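Local coordinates for response regulator receiver modulated diguanylate cyclase with PAS/PAC sensor (Desulfovibrio desulfuricans subsp. desulfuricans str., PDB 3CG0), which makes cyclic di-GMP through its diguanylate cyclase domain, probably under the control of phosphorylation of the receiver domain, the part crystallised here, at the interface of chains A and B. Residues are numbered along the deposited sequence; one frame, centred on the assembly and turned at random. Chains: chain A/B, Response regulator receiver modulated diguanylate cyclase with PAS/PAC sensor.

The interface of chains A and B. Residues chain A 122, 126; chain B 10, 12, 34, 56-57, 59, 86.
A:Ile122 reaches in among B:Tyr34, B:Ile57, B:Leu59 and B:Ile86, and its two branches part ways there. With CG2 anti to the backbone N and CG1 beside it (chi1 -70°), the short branch turns to the tyrosine while the long one runs on towards the leucine. The methyl CG2 of A:Ile122 comes in from above the ring plane at the CE1 rim of B:Tyr34, 3.7 Å from CE1, off centre and not stacked over the face. The two side chains point opposite ways as they run alongside each other, which brings the phenolic OH of B:Tyr34 3.7 Å from CB of A:Ile122. The same CG2 of A:Ile122 also touches CG2 of B:Ile57 at 3.9 Å, and so lies between an aromatic and an aliphatic neighbour. On the other branch, the extended tip CD1 of A:Ile122 reaches CD1 of B:Leu59 at 4.0 Å, with the two side chains nearly perpendicular. CD1 of B:Ile86 approaches CG1 of A:Ile122 broadside, at 4.2 Å.

One helical turn on, A:Ile126 packs at the B:Pro10 and B:Asp56 side. Its CD1 meets the ring carbon CB of B:Pro10 at 3.9 Å and CB of B:Asp56 at 4.0 Å, so the aspartate offers its methylene to the isoleucine.

In the alpha/beta receiver fold the last helix normally packs on its own chain's sheet. Here helix 115-131 of chain A covers chain B, meeting strands 57-61 and 85-90 and the loop residues B:Pro10, B:Tyr34 and B:Asp56. With its symmetric twin this looks like a domain swap, probably the alternate folding reported, although the crystal alone does not establish the dimer in solution.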
ATOM      1  N   ILE A 122       3.160  15.281 -15.444  1.00 46.77           N
ATOM      2  CA  ILE A 122       4.427  16.004 -15.524  1.00 49.56           C
ATOM      3  C   ILE A 122       4.223  17.366 -16.182  1.00 49.28           C
ATOM      4  O   ILE A 122       4.605  18.387 -15.606  1.00 52.50           O
ATOM      5  CB  ILE A 122       5.530  15.180 -16.235  1.00 47.41           C
ATOM      6  CG1 ILE A 122       5.961  14.007 -15.351  1.00 42.03           C
ATOM      7  CG2 ILE A 122       6.740  16.042 -16.535  1.00 52.37           C
ATOM      8  CD1 ILE A 122       7.049  13.164 -15.955  1.00 34.25           C
ATOM      9  N   ILE A 126       4.956  21.038 -14.289  1.00 49.06           N
ATOM     10  CA  ILE A 126       5.999  21.978 -14.708  1.00 61.62           C
ATOM     11  C   ILE A 126       5.372  23.342 -14.970  1.00 64.70           C
ATOM     12  O   ILE A 126       5.828  24.354 -14.425  1.00 70.68           O
ATOM     13  CB  ILE A 126       6.772  21.474 -15.965  1.00 62.56           C
ATOM     14  CG1 ILE A 126       7.611  20.240 -15.614  1.00 51.35           C
ATOM     15  CG2 ILE A 126       7.664  22.585 -16.551  1.00 61.20           C
ATOM     16  CD1 ILE A 126       8.127  19.474 -16.820  1.00 61.40           C
TER
ATOM     17  N   PRO B  10      11.909  18.638 -21.627  1.00 62.34           N
ATOM     18  CA  PRO B  10      11.818  18.776 -20.163  1.00 58.71           C
ATOM     19  C   PRO B  10      12.608  17.666 -19.470  1.00 56.17           C
ATOM     20  O   PRO B  10      12.457  16.488 -19.821  1.00 56.75           O
ATOM     21  CB  PRO B  10      10.320  18.609 -19.872  1.00 58.42           C
ATOM     22  CG  PRO B  10       9.634  18.743 -21.169  1.00 57.54           C
ATOM     23  CD  PRO B  10      10.601  18.287 -22.214  1.00 62.64           C
ATOM     24  N   VAL B  12      13.895  15.197 -16.463  1.00 41.37           N
ATOM     25  CA  VAL B  12      13.332  14.440 -15.346  1.00 33.85           C
ATOM     26  C   VAL B  12      14.399  13.725 -14.517  1.00 36.32           C
ATOM     27  O   VAL B  12      15.274  13.066 -15.067  1.00 39.23           O
ATOM     28  CB  VAL B  12      12.331  13.375 -15.855  1.00 34.92           C
ATOM     29  CG1 VAL B  12      11.644  12.718 -14.696  1.00 21.77           C
ATOM     30  CG2 VAL B  12      11.308  14.009 -16.768  1.00 26.12           C
ATOM     31  N   TYR B  34      10.640  12.681 -23.319  1.00 55.67           N
ATOM     32  CA  TYR B  34      11.350  13.267 -22.186  1.00 46.26           C
ATOM     33  C   TYR B  34      12.838  12.892 -22.176  1.00 50.60           C
ATOM     34  O   TYR B  34      13.263  11.895 -22.789  1.00 47.03           O
ATOM     35  CB  TYR B  34      10.699  12.875 -20.855  1.00 46.53           C
ATOM     36  CG  TYR B  34       9.312  13.458 -20.618  1.00 42.83           C
ATOM     37  CD1 TYR B  34       9.147  14.767 -20.179  1.00 29.18           C
ATOM     38  CD2 TYR B  34       8.170  12.689 -20.822  1.00 45.32           C
ATOM     39  CE1 TYR B  34       7.868  15.299 -19.942  1.00 29.97           C
ATOM     40  CE2 TYR B  34       6.898  13.211 -20.600  1.00 38.75           C
ATOM     41  CZ  TYR B  34       6.751  14.509 -20.161  1.00 38.54           C
ATOM     42  OH  TYR B  34       5.479  15.014 -19.944  1.00 44.30           O
ATOM     43  N   ASP B  56      13.823  19.614 -14.528  1.00 48.21           N
ATOM     44  CA  ASP B  56      12.563  20.351 -14.455  1.00 51.08           C
ATOM     45  C   ASP B  56      11.582  19.735 -13.452  1.00 52.82           C
ATOM     46  O   ASP B  56      10.730  20.437 -12.897  1.00 57.01           O
ATOM     47  CB  ASP B  56      11.927  20.436 -15.842  1.00 53.47           C
ATOM     48  CG  ASP B  56      12.705  21.340 -16.783  1.00 61.50           C
ATOM     49  OD1 ASP B  56      13.399  20.822 -17.687  1.00 63.86           O
ATOM     50  OD2 ASP B  56      12.630  22.574 -16.607  1.00 70.00           O
ATOM     51  N   ILE B  57      11.706  18.426 -13.221  1.00 50.49           N
ATOM     52  CA  ILE B  57      10.831  17.719 -12.291  1.00 35.86           C
ATOM     53  C   ILE B  57      11.522  16.502 -11.641  1.00 36.62           C
ATOM     54  O   ILE B  57      12.339  15.852 -12.279  1.00 39.24           O
ATOM     55  CB  ILE B  57       9.486  17.350 -12.984  1.00 39.50           C
ATOM     56  CG1 ILE B  57       8.422  16.985 -11.954  1.00 30.83           C
ATOM     57  CG2 ILE B  57       9.689  16.299 -14.071  1.00 42.93           C
ATOM     58  CD1 ILE B  57       7.050  16.948 -12.538  1.00 41.40           C
ATOM     59  N   LEU B  59      10.727  12.779  -9.814  1.00 39.59           N
ATOM     60  CA  LEU B  59       9.818  11.682  -9.522  0.50 34.94           C
ATOM     61  C   LEU B  59      10.433  10.858  -8.391  1.00 34.62           C
ATOM     62  O   LEU B  59      11.503  10.279  -8.548  1.00 33.18           O
ATOM     63  CB  LEU B  59       9.610  10.830 -10.781  0.50 36.42           C
ATOM     64  CG  LEU B  59       8.446  11.061 -11.760  0.50 35.04           C
ATOM     65  CD1 LEU B  59       8.195  12.532 -12.178  0.50 21.00           C
ATOM     66  CD2 LEU B  59       8.662  10.182 -12.987  0.50 34.93           C
ATOM     67  N   ILE B  86       6.684  14.771  -7.849  1.00 33.59           N
ATOM     68  CA  ILE B  86       5.591  13.813  -7.930  1.00 33.81           C
ATOM     69  C   ILE B  86       6.031  12.558  -7.185  1.00 38.27           C
ATOM     70  O   ILE B  86       7.117  12.021  -7.435  1.00 34.47           O
ATOM     71  CB  ILE B  86       5.208  13.508  -9.373  1.00 34.49           C
ATOM     72  CG1 ILE B  86       4.486  14.706  -9.982  1.00 22.12           C
ATOM     73  CG2 ILE B  86       4.309  12.255  -9.478  1.00 32.35           C
ATOM     74  CD1 ILE B  86       4.448  14.663 -11.490  1.00 22.01           C
TER